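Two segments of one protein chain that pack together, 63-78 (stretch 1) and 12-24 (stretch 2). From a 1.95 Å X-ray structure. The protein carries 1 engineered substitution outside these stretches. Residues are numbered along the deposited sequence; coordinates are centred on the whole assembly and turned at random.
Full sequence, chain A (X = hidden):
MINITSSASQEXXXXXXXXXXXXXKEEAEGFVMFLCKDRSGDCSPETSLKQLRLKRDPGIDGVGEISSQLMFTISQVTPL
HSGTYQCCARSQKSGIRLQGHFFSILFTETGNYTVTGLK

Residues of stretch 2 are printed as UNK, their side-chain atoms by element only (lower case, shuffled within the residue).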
# COMPACT_ATOMS: atom_id res chain seq x y z
N VAL A 63 5.07 -11.54 4.55
CA VAL A 63 5.68 -12.46 3.57
C VAL A 63 4.74 -13.65 3.42
O VAL A 63 4.48 -14.38 4.38
CB VAL A 63 7.10 -12.96 3.98
CG1 VAL A 63 7.56 -14.03 3.01
CG2 VAL A 63 8.07 -11.78 3.95
N GLY A 64 4.20 -13.77 2.20
CA GLY A 64 3.36 -14.91 1.78
C GLY A 64 4.03 -15.67 0.63
O GLY A 64 4.92 -15.18 -0.03
N GLU A 65 3.53 -16.87 0.40
CA GLU A 65 4.00 -17.70 -0.69
C GLU A 65 3.77 -17.07 -2.06
O GLU A 65 4.65 -17.13 -2.88
CB GLU A 65 3.38 -19.10 -0.63
CG GLU A 65 4.01 -20.09 -1.60
CD GLU A 65 3.48 -21.52 -1.43
OE1 GLU A 65 2.36 -21.73 -0.98
OE2 GLU A 65 4.20 -22.44 -1.75
N ILE A 66 2.58 -16.48 -2.29
CA ILE A 66 2.27 -15.81 -3.57
C ILE A 66 1.89 -14.35 -3.38
O ILE A 66 1.19 -13.79 -4.22
CB ILE A 66 1.07 -16.50 -4.30
CG1 ILE A 66 -0.15 -16.56 -3.33
CG2 ILE A 66 1.42 -17.91 -4.81
CD1 ILE A 66 -1.44 -16.87 -4.05
N SER A 67 2.29 -13.76 -2.25
CA SER A 67 1.96 -12.39 -1.96
C SER A 67 2.93 -11.63 -1.03
O SER A 67 3.68 -12.17 -0.27
CB SER A 67 0.51 -12.30 -1.38
OG SER A 67 0.51 -12.88 -0.08
N SER A 68 2.86 -10.32 -1.13
CA SER A 68 3.69 -9.47 -0.29
C SER A 68 2.86 -8.30 0.17
O SER A 68 2.20 -7.67 -0.69
CB SER A 68 4.85 -8.95 -1.15
OG SER A 68 5.80 -9.96 -1.50
N GLN A 69 3.01 -7.90 1.44
CA GLN A 69 2.14 -6.90 2.00
C GLN A 69 2.87 -5.69 2.51
O GLN A 69 3.94 -5.83 3.12
CB GLN A 69 1.32 -7.51 3.11
CG GLN A 69 0.23 -6.60 3.62
CD GLN A 69 -0.36 -7.15 4.90
OE1 GLN A 69 -1.23 -8.05 4.86
NE2 GLN A 69 0.09 -6.62 6.05
N LEU A 70 2.27 -4.52 2.26
CA LEU A 70 2.69 -3.24 2.90
C LEU A 70 1.55 -2.68 3.73
O LEU A 70 0.41 -2.60 3.27
CB LEU A 70 3.09 -2.23 1.88
CG LEU A 70 3.18 -0.75 2.27
CD1 LEU A 70 4.27 -0.61 3.27
CD2 LEU A 70 3.52 0.10 1.11
N MET A 71 1.84 -2.30 4.97
CA MET A 71 0.77 -1.75 5.87
C MET A 71 1.24 -0.39 6.37
O MET A 71 2.41 -0.26 6.83
CB MET A 71 0.39 -2.71 6.99
CG MET A 71 -0.58 -2.12 8.03
SD MET A 71 -0.96 -3.16 9.45
CE MET A 71 -1.71 -4.42 8.52
N PHE A 72 0.43 0.64 6.07
CA PHE A 72 0.66 1.97 6.57
C PHE A 72 -0.33 2.21 7.71
O PHE A 72 -1.54 2.06 7.51
CB PHE A 72 0.47 2.97 5.46
CG PHE A 72 0.57 4.38 5.89
CD1 PHE A 72 1.78 4.89 6.33
CD2 PHE A 72 -0.54 5.24 5.81
CE1 PHE A 72 1.92 6.22 6.69
CE2 PHE A 72 -0.40 6.57 6.20
CZ PHE A 72 0.81 7.04 6.68
N THR A 73 0.17 2.57 8.88
CA THR A 73 -0.70 2.74 10.05
C THR A 73 -0.85 4.22 10.41
O THR A 73 0.14 4.94 10.44
CB THR A 73 -0.25 1.89 11.25
OG1 THR A 73 -0.30 0.49 10.90
CG2 THR A 73 -1.22 2.11 12.46
N ILE A 74 -2.10 4.65 10.57
CA ILE A 74 -2.47 5.96 11.07
C ILE A 74 -2.95 5.74 12.53
O ILE A 74 -3.93 5.11 12.77
CB ILE A 74 -3.55 6.58 10.20
CG1 ILE A 74 -3.06 6.80 8.77
CG2 ILE A 74 -4.03 7.89 10.77
CD1 ILE A 74 -4.18 6.90 7.76
N SER A 75 -2.24 6.28 13.51
CA SER A 75 -2.60 6.01 14.94
C SER A 75 -3.92 6.69 15.35
O SER A 75 -4.67 6.17 16.14
CB SER A 75 -1.47 6.50 15.85
OG SER A 75 -0.26 5.85 15.49
N GLN A 76 -4.14 7.89 14.84
CA GLN A 76 -5.33 8.65 15.03
C GLN A 76 -5.62 9.39 13.71
O GLN A 76 -4.75 10.16 13.19
CB GLN A 76 -5.06 9.70 16.13
CG GLN A 76 -6.14 10.77 16.28
CD GLN A 76 -7.21 10.38 17.26
OE1 GLN A 76 -6.92 10.26 18.46
NE2 GLN A 76 -8.44 10.19 16.79
N VAL A 77 -6.79 9.20 13.16
CA VAL A 77 -7.13 9.85 11.90
C VAL A 77 -7.46 11.34 12.16
O VAL A 77 -8.30 11.65 12.97
CB VAL A 77 -8.30 9.13 11.19
CG1 VAL A 77 -8.67 9.78 9.86
CG2 VAL A 77 -7.88 7.70 10.84
N THR A 78 -6.78 12.22 11.50
CA THR A 78 -7.08 13.68 11.50
C THR A 78 -7.41 14.22 10.09
O THR A 78 -7.40 13.47 9.08
CB THR A 78 -5.84 14.44 12.02
OG1 THR A 78 -4.83 14.48 10.98
CG2 THR A 78 -5.30 13.81 13.29
N UNK A 12 -9.99 0.66 17.56
CA UNK A 12 -9.85 1.86 18.34
C UNK A 12 -9.83 3.08 17.49
O UNK A 12 -10.69 3.27 16.62
N UNK A 13 -8.83 3.89 17.69
CA UNK A 13 -8.63 5.08 16.91
C UNK A 13 -7.68 4.88 15.70
O UNK A 13 -7.45 5.77 14.86
o UNK A 13 -8.71 7.43 17.45
c UNK A 13 -8.20 6.18 17.89
c UNK A 13 -6.70 6.26 18.03
N UNK A 14 -7.17 3.68 15.58
CA UNK A 14 -6.12 3.36 14.61
C UNK A 14 -6.75 2.80 13.30
O UNK A 14 -7.65 1.95 13.35
c UNK A 14 -1.64 -0.92 14.55
n UNK A 14 -2.79 -0.28 14.35
c UNK A 14 -3.44 0.64 15.27
n UNK A 14 -0.94 -0.79 15.71
c UNK A 14 -5.18 2.36 15.32
c UNK A 14 -4.33 1.52 14.42
n UNK A 14 -1.21 -1.71 13.56
N UNK A 15 -6.22 3.24 12.16
CA UNK A 15 -6.62 2.79 10.82
C UNK A 15 -5.40 2.26 10.10
O UNK A 15 -4.33 2.94 10.03
c UNK A 15 -8.64 2.61 8.50
c UNK A 15 -7.13 3.95 10.03
c UNK A 15 -8.06 4.96 7.98
c UNK A 15 -7.59 3.65 8.58
N UNK A 16 -5.50 1.05 9.59
CA UNK A 16 -4.39 0.48 8.83
C UNK A 16 -4.73 0.42 7.33
O UNK A 16 -5.77 -0.16 6.97
c UNK A 16 -3.95 -0.98 10.85
o UNK A 16 -3.07 -0.34 11.39
c UNK A 16 -4.12 -0.93 9.36
n UNK A 16 -4.85 -1.73 11.53
N UNK A 17 -3.88 0.94 6.47
CA UNK A 17 -4.11 0.92 5.02
C UNK A 17 -3.17 -0.13 4.47
O UNK A 17 -1.95 -0.09 4.75
c UNK A 17 -6.22 3.10 4.87
c UNK A 17 -4.44 4.75 4.15
c UNK A 17 -4.74 3.43 4.89
c UNK A 17 -3.86 2.28 4.39
N UNK A 18 -3.70 -1.09 3.74
CA UNK A 18 -2.97 -2.31 3.34
C UNK A 18 -2.91 -2.48 1.81
O UNK A 18 -3.91 -2.53 1.11
c UNK A 18 -3.57 -3.54 4.02
c UNK A 18 -4.70 -4.19 6.28
c UNK A 18 -2.79 -4.79 3.71
c UNK A 18 -3.72 -3.29 5.57
N UNK A 19 -1.70 -2.61 1.30
CA UNK A 19 -1.43 -2.90 -0.10
C UNK A 19 -0.81 -4.32 -0.23
O UNK A 19 0.10 -4.63 0.52
s UNK A 19 -0.79 -0.17 -0.48
c UNK A 19 -0.42 -1.94 -0.59
N UNK A 20 -1.30 -5.12 -1.19
CA UNK A 20 -0.89 -6.51 -1.36
C UNK A 20 -0.62 -6.76 -2.80
O UNK A 20 -1.49 -6.55 -3.68
c UNK A 20 -1.41 -8.89 -0.76
o UNK A 20 -2.32 -7.07 0.41
c UNK A 20 -1.95 -7.48 -0.85
N UNK A 21 0.63 -7.04 -3.07
CA UNK A 21 1.05 -7.50 -4.37
C UNK A 21 0.97 -9.02 -4.42
O UNK A 21 1.52 -9.67 -3.59
c UNK A 21 2.69 -5.58 -4.56
c UNK A 21 2.51 -7.08 -4.67
c UNK A 21 2.96 -7.60 -6.02
N UNK A 22 0.32 -9.52 -5.45
CA UNK A 22 0.21 -10.93 -5.73
C UNK A 22 1.18 -11.27 -6.86
O UNK A 22 1.35 -10.50 -7.84
c UNK A 22 -2.60 -11.82 -3.98
c UNK A 22 -3.97 -11.60 -1.91
c UNK A 22 -2.29 -13.15 -3.63
n UNK A 22 -3.48 -9.78 -3.60
c UNK A 22 -3.72 -12.93 -1.64
c UNK A 22 -2.70 -9.73 -4.74
c UNK A 22 -2.17 -10.95 -5.00
c UNK A 22 -2.85 -13.70 -2.46
c UNK A 22 -3.42 -11.06 -3.10
c UNK A 22 -1.21 -11.30 -6.13
N UNK A 23 1.82 -12.40 -6.69
CA UNK A 23 2.91 -12.82 -7.56
C UNK A 23 3.09 -14.31 -7.50
O UNK A 23 2.69 -14.93 -6.58
c UNK A 23 5.30 -13.15 -3.82
n UNK A 23 5.06 -13.36 -5.11
c UNK A 23 4.52 -12.23 -5.67
c UNK A 23 4.19 -12.12 -7.13
c UNK A 23 4.52 -11.29 -4.68
n UNK A 23 5.02 -11.88 -3.56
N UNK A 24 3.64 -14.88 -8.55
CA UNK A 24 4.17 -16.23 -8.47
C UNK A 24 5.15 -16.41 -7.37
O UNK A 24 5.94 -15.49 -7.04
n UNK A 24 2.46 -16.90 -13.82
c UNK A 24 3.42 -17.51 -12.87
c UNK A 24 4.94 -16.53 -9.73
c UNK A 24 4.23 -17.43 -10.63
c UNK A 24 3.39 -16.71 -11.58

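Position 12 has no side-chain atoms, touches nothing on stretch 1, and has a positive phi of 61°, which favours glycine: G12.

Position 13 has one carbon carrying an oxygen and a second carbon. Such a beta-branched side chain with one oxygen is threonine, T13, pointing toward stretch 1 beside Q76.

At position 14 three carbons lead to a nitrogen, then a carbon bearing two more nitrogens: a guanidinium, R14. T73 CG2 lies over one of its faces, 3.4 Å from R14 NE.

Position 15 has four carbons forked at the second, close to I74 and V77. This is leucine, L15; its CB is 3.9 Å from V77 CG2.

Position 16 has two carbons, the second carrying one oxygen and one nitrogen: an amide, N16. T73 OG1 donates to N16 OD1 at 2.9 Å, and the same oxygen accepts from R14 NE at 3.0 Å, tying three polar side chains together.

Position 17 repeats the four carbons forked at the second, so it is L17. Its CD1 sits at the edge of the F72 ring and 4.2 Å from I74 CD1.

Position 18 also has four carbons, but forked at the first with one arm two carbons long: I18. Its CD1 meets M71 CE at 3.7 Å.

Position 19 has one carbon and one sulfur, packed by L70, and that sulfur is bonded covalently elsewhere in the structure: C19.

Position 20, one carbon bearing an oxygen and a carbon, is T20, paired with Q69.

Position 21 has three carbons, forked at the first: V21, paired with S68.

Position 22 carries fused five- and six-membered rings with one nitrogen, W22. S67 CB lies over the six-membered ring, 3.9 Å from its centroid.

Position 23 has one carbon and a five-membered ring of three carbons and two nitrogens, H23. Its NE2 and S68 OG are 2.9 Å apart in a hydrogen bond, while ND1 donates to the backbone O of position 24.

That position has four carbons in a row ending in nitrogen: K24, pointing away.

The contact rests on antiparallel pairing. F72 N to L17 O and L17 N to F72 O, both 2.8 Å, typify the reciprocal bonds that recur at every second pair. Alternation sorts the side chains: L15, L17, C19 and V21 share a face with I74, F72, L70 and S68, where apolar packing dominates, whereas N16, I18, T20 and W22 join T73, M71, Q69 and S67 on a more mixed one. The rule is a regular backbone ladder with different chemistry on its two faces.

Stretch 2 (12-24) GTRLNLICTVWHK
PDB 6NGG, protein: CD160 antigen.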